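Local coordinates for intimin adherence protein (Escherichia coli O157:H7, PDB 3NCX) that probably mediates intimate attachment of the bacterium to host cells by binding the translocated intimin receptor Tir, at residues M143-Q152 and V176-V186. The protein carries 1 engineered substitution. Sequence-based numbering, arbitrary orientation.
Sequences MNSITAWIKQ and VNVNTPNVYAV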
# COMPACT_ATOMS: atom_id res chain seq x y z
N MET A 143 -14.89 3.41 3.12
CA MET A 143 -14.65 4.43 4.14
C MET A 143 -14.45 5.82 3.54
O MET A 143 -13.89 5.96 2.45
CB MET A 143 -13.44 4.05 4.99
CG MET A 143 -13.60 2.72 5.71
SD MET A 143 -12.02 1.91 5.99
CE MET A 143 -12.56 0.38 6.74
N ASN A 144 -14.91 6.83 4.26
CA ASN A 144 -14.72 8.22 3.86
C ASN A 144 -13.61 8.87 4.68
O ASN A 144 -13.01 9.86 4.26
CB ASN A 144 -16.01 9.02 4.03
CG ASN A 144 -17.11 8.55 3.09
OD1 ASN A 144 -16.86 8.26 1.92
ND2 ASN A 144 -18.33 8.47 3.60
N SER A 145 -13.36 8.31 5.86
CA SER A 145 -12.36 8.84 6.77
C SER A 145 -11.63 7.72 7.49
O SER A 145 -12.24 6.74 7.92
CB SER A 145 -13.01 9.77 7.79
OG SER A 145 -12.13 10.06 8.86
N ILE A 146 -10.31 7.86 7.63
CA ILE A 146 -9.52 6.91 8.40
C ILE A 146 -8.58 7.65 9.34
O ILE A 146 -7.41 7.89 9.01
CB ILE A 146 -8.69 5.97 7.49
CG1 ILE A 146 -9.60 5.25 6.49
CG2 ILE A 146 -7.93 4.96 8.33
CD1 ILE A 146 -8.86 4.29 5.59
N THR A 147 -9.10 8.02 10.50
CA THR A 147 -8.29 8.69 11.52
C THR A 147 -7.39 7.68 12.21
O THR A 147 -7.85 6.62 12.65
CB THR A 147 -9.18 9.40 12.57
OG1 THR A 147 -10.00 10.39 11.93
CG2 THR A 147 -8.32 10.07 13.62
N ALA A 148 -6.10 8.00 12.29
CA ALA A 148 -5.13 7.07 12.87
C ALA A 148 -4.41 7.67 14.07
O ALA A 148 -4.06 8.85 14.08
CB ALA A 148 -4.12 6.65 11.81
N TRP A 149 -4.19 6.85 15.10
CA TRP A 149 -3.45 7.28 16.27
C TRP A 149 -1.98 7.53 15.93
O TRP A 149 -1.39 6.80 15.14
CB TRP A 149 -3.52 6.23 17.39
CG TRP A 149 -4.83 6.17 18.11
CD1 TRP A 149 -5.73 5.14 18.09
CD2 TRP A 149 -5.39 7.17 18.97
NE1 TRP A 149 -6.81 5.43 18.88
CE2 TRP A 149 -6.63 6.68 19.43
CE3 TRP A 149 -4.97 8.43 19.39
CZ2 TRP A 149 -7.45 7.41 20.30
CZ3 TRP A 149 -5.78 9.15 20.25
CH2 TRP A 149 -7.01 8.64 20.69
N ILE A 150 -1.41 8.57 16.53
CA ILE A 150 0.04 8.77 16.49
C ILE A 150 0.57 8.45 17.88
O ILE A 150 -0.11 8.71 18.88
CB ILE A 150 0.42 10.22 16.11
CG1 ILE A 150 0.32 10.44 14.60
CG2 ILE A 150 1.84 10.54 16.55
CD1 ILE A 150 -1.09 10.40 14.05
N LYS A 151 1.76 7.86 17.96
CA LYS A 151 2.36 7.56 19.25
C LYS A 151 2.50 8.82 20.09
O LYS A 151 3.19 9.77 19.69
CB LYS A 151 3.71 6.87 19.08
CG LYS A 151 4.37 6.50 20.40
CD LYS A 151 5.62 5.66 20.19
CE LYS A 151 6.30 5.34 21.51
NZ LYS A 151 5.37 4.64 22.45
N GLN A 152 1.84 8.84 21.24
CA GLN A 152 1.79 10.03 22.08
C GLN A 152 3.15 10.39 22.69
O GLN A 152 3.88 9.51 23.15
CB GLN A 152 0.74 9.87 23.19
CG GLN A 152 1.02 8.74 24.16
CD GLN A 152 -0.04 8.63 25.25
OE1 GLN A 152 0.10 7.84 26.19
NE2 GLN A 152 -1.10 9.41 25.12
N VAL A 176 -6.28 15.10 21.14
CA VAL A 176 -7.38 14.15 21.11
C VAL A 176 -7.31 13.23 22.33
O VAL A 176 -6.32 12.53 22.52
CB VAL A 176 -7.36 13.29 19.84
CG1 VAL A 176 -8.46 12.24 19.89
CG2 VAL A 176 -7.49 14.16 18.60
N ASN A 177 -8.36 13.25 23.15
CA ASN A 177 -8.40 12.39 24.33
C ASN A 177 -8.22 10.92 23.95
O ASN A 177 -8.77 10.46 22.95
CB ASN A 177 -9.70 12.59 25.11
CG ASN A 177 -9.83 13.99 25.67
OD1 ASN A 177 -10.93 14.54 25.73
ND2 ASN A 177 -8.71 14.57 26.07
N VAL A 178 -7.44 10.20 24.75
CA VAL A 178 -7.12 8.81 24.44
C VAL A 178 -8.38 7.96 24.24
O VAL A 178 -8.42 7.09 23.37
CB VAL A 178 -6.23 8.17 25.53
CG1 VAL A 178 -4.84 8.80 25.51
CG2 VAL A 178 -6.87 8.30 26.90
N ASN A 179 -9.41 8.23 25.04
CA ASN A 179 -10.65 7.47 24.96
C ASN A 179 -11.65 8.09 23.99
O ASN A 179 -12.82 8.27 24.32
CB ASN A 179 -11.28 7.32 26.34
CG ASN A 179 -10.44 6.48 27.27
OD1 ASN A 179 -9.71 5.59 26.83
ND2 ASN A 179 -10.54 6.75 28.57
N THR A 180 -11.17 8.40 22.78
CA THR A 180 -12.03 8.93 21.73
C THR A 180 -12.40 7.83 20.75
O THR A 180 -11.54 7.07 20.31
CB THR A 180 -11.34 10.07 20.97
OG1 THR A 180 -11.06 11.16 21.86
CG2 THR A 180 -12.22 10.57 19.83
N PRO A 181 -13.69 7.72 20.42
CA PRO A 181 -14.16 6.73 19.44
C PRO A 181 -13.83 7.15 18.01
O PRO A 181 -13.35 8.26 17.80
CB PRO A 181 -15.68 6.73 19.65
CG PRO A 181 -15.98 8.11 20.13
CD PRO A 181 -14.81 8.50 20.99
N ASN A 182 -14.09 6.26 17.06
CA ASN A 182 -13.89 6.56 15.64
C ASN A 182 -12.43 6.75 15.24
O ASN A 182 -12.14 7.43 14.26
CB ASN A 182 -14.72 7.78 15.22
CG ASN A 182 -16.20 7.59 15.47
OD1 ASN A 182 -16.80 8.29 16.29
ND2 ASN A 182 -16.81 6.65 14.75
N VAL A 183 -11.52 6.15 16.00
CA VAL A 183 -10.09 6.23 15.68
C VAL A 183 -9.51 4.84 15.44
O VAL A 183 -9.60 3.97 16.31
CB VAL A 183 -9.30 6.94 16.79
CG1 VAL A 183 -7.85 7.13 16.35
CG2 VAL A 183 -9.93 8.28 17.13
N TYR A 184 -8.90 4.65 14.28
CA TYR A 184 -8.36 3.35 13.90
C TYR A 184 -6.99 3.08 14.51
O TYR A 184 -6.17 3.99 14.64
CB TYR A 184 -8.28 3.22 12.38
CG TYR A 184 -9.61 3.01 11.71
CD1 TYR A 184 -10.41 4.09 11.36
CD2 TYR A 184 -10.08 1.73 11.43
CE1 TYR A 184 -11.64 3.91 10.76
CE2 TYR A 184 -11.30 1.54 10.82
CZ TYR A 184 -12.08 2.63 10.49
OH TYR A 184 -13.30 2.45 9.88
N ALA A 185 -6.75 1.83 14.88
CA ALA A 185 -5.43 1.42 15.36
C ALA A 185 -4.57 1.02 14.17
O ALA A 185 -4.71 -0.07 13.63
CB ALA A 185 -5.56 0.25 16.33
N VAL A 186 -3.68 1.92 13.76
CA VAL A 186 -2.80 1.67 12.62
C VAL A 186 -1.43 1.18 13.08
O VAL A 186 -0.68 1.91 13.72
CB VAL A 186 -2.65 2.91 11.73
CG1 VAL A 186 -1.63 2.65 10.63
CG2 VAL A 186 -3.99 3.31 11.13
O HOH W 1 -2.65 4.36 15.14
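Thr147 O takes the one direct hydrogen bond between 143-152 and 176-186, from Tyr184 N at 2.8 Å; the N-H...O angle of 153° shows a modest bend at the donor, although the nitrogen lies nearly in line with the C=O bond. Two residues on in both segments, a water bridges the backbones, donating to Trp149 O at 2.7 Å and accepting from Val186 N at 3.0 Å. The strand directions diverge by 56°, consistent with a single bridge, Ala148 with Tyr184, rather than a continuous ladder.

Trp149 buries the most surface here. CG lies anti to the carbonyl carbon (chi1 -75°), and the indole reaches into the bend formed by 176-183. Val183 CG1 lies over one face of the five-membered ring, a CH-pi contact. Asn177 O meets the ring edge in plane, 3.4 Å from CH2, while Val176 CG1 approaches that same carbon obliquely. Asn177 O also accepts from Thr180 OG1 at 2.6 Å, a bond that ties the bend together. The indole NE1 is satisfied by Ala104 O, and Tyr106 meets the indole edge-to-face.

Toward Met143 the Tyr184 ring takes over: Ile146 CG2 comes obliquely to CD1 at 4.0 Å, and the extended Met143 side chain brings CE to 3.8 Å from Tyr184 OH, while SD lies 5.3 Å from the Tyr184 ring centroid in an oblique Met-aromatic contact. Ala148 CB packs on Val186 CG2.

Strand 147-149 borders the sheet with 161-166 and 172-177, whereas 184-188 pairs with 97-103; their bridge therefore joins two small sheets, with the buried Trp149 indole packed beside it, within intimin's C-type lectin-like domain.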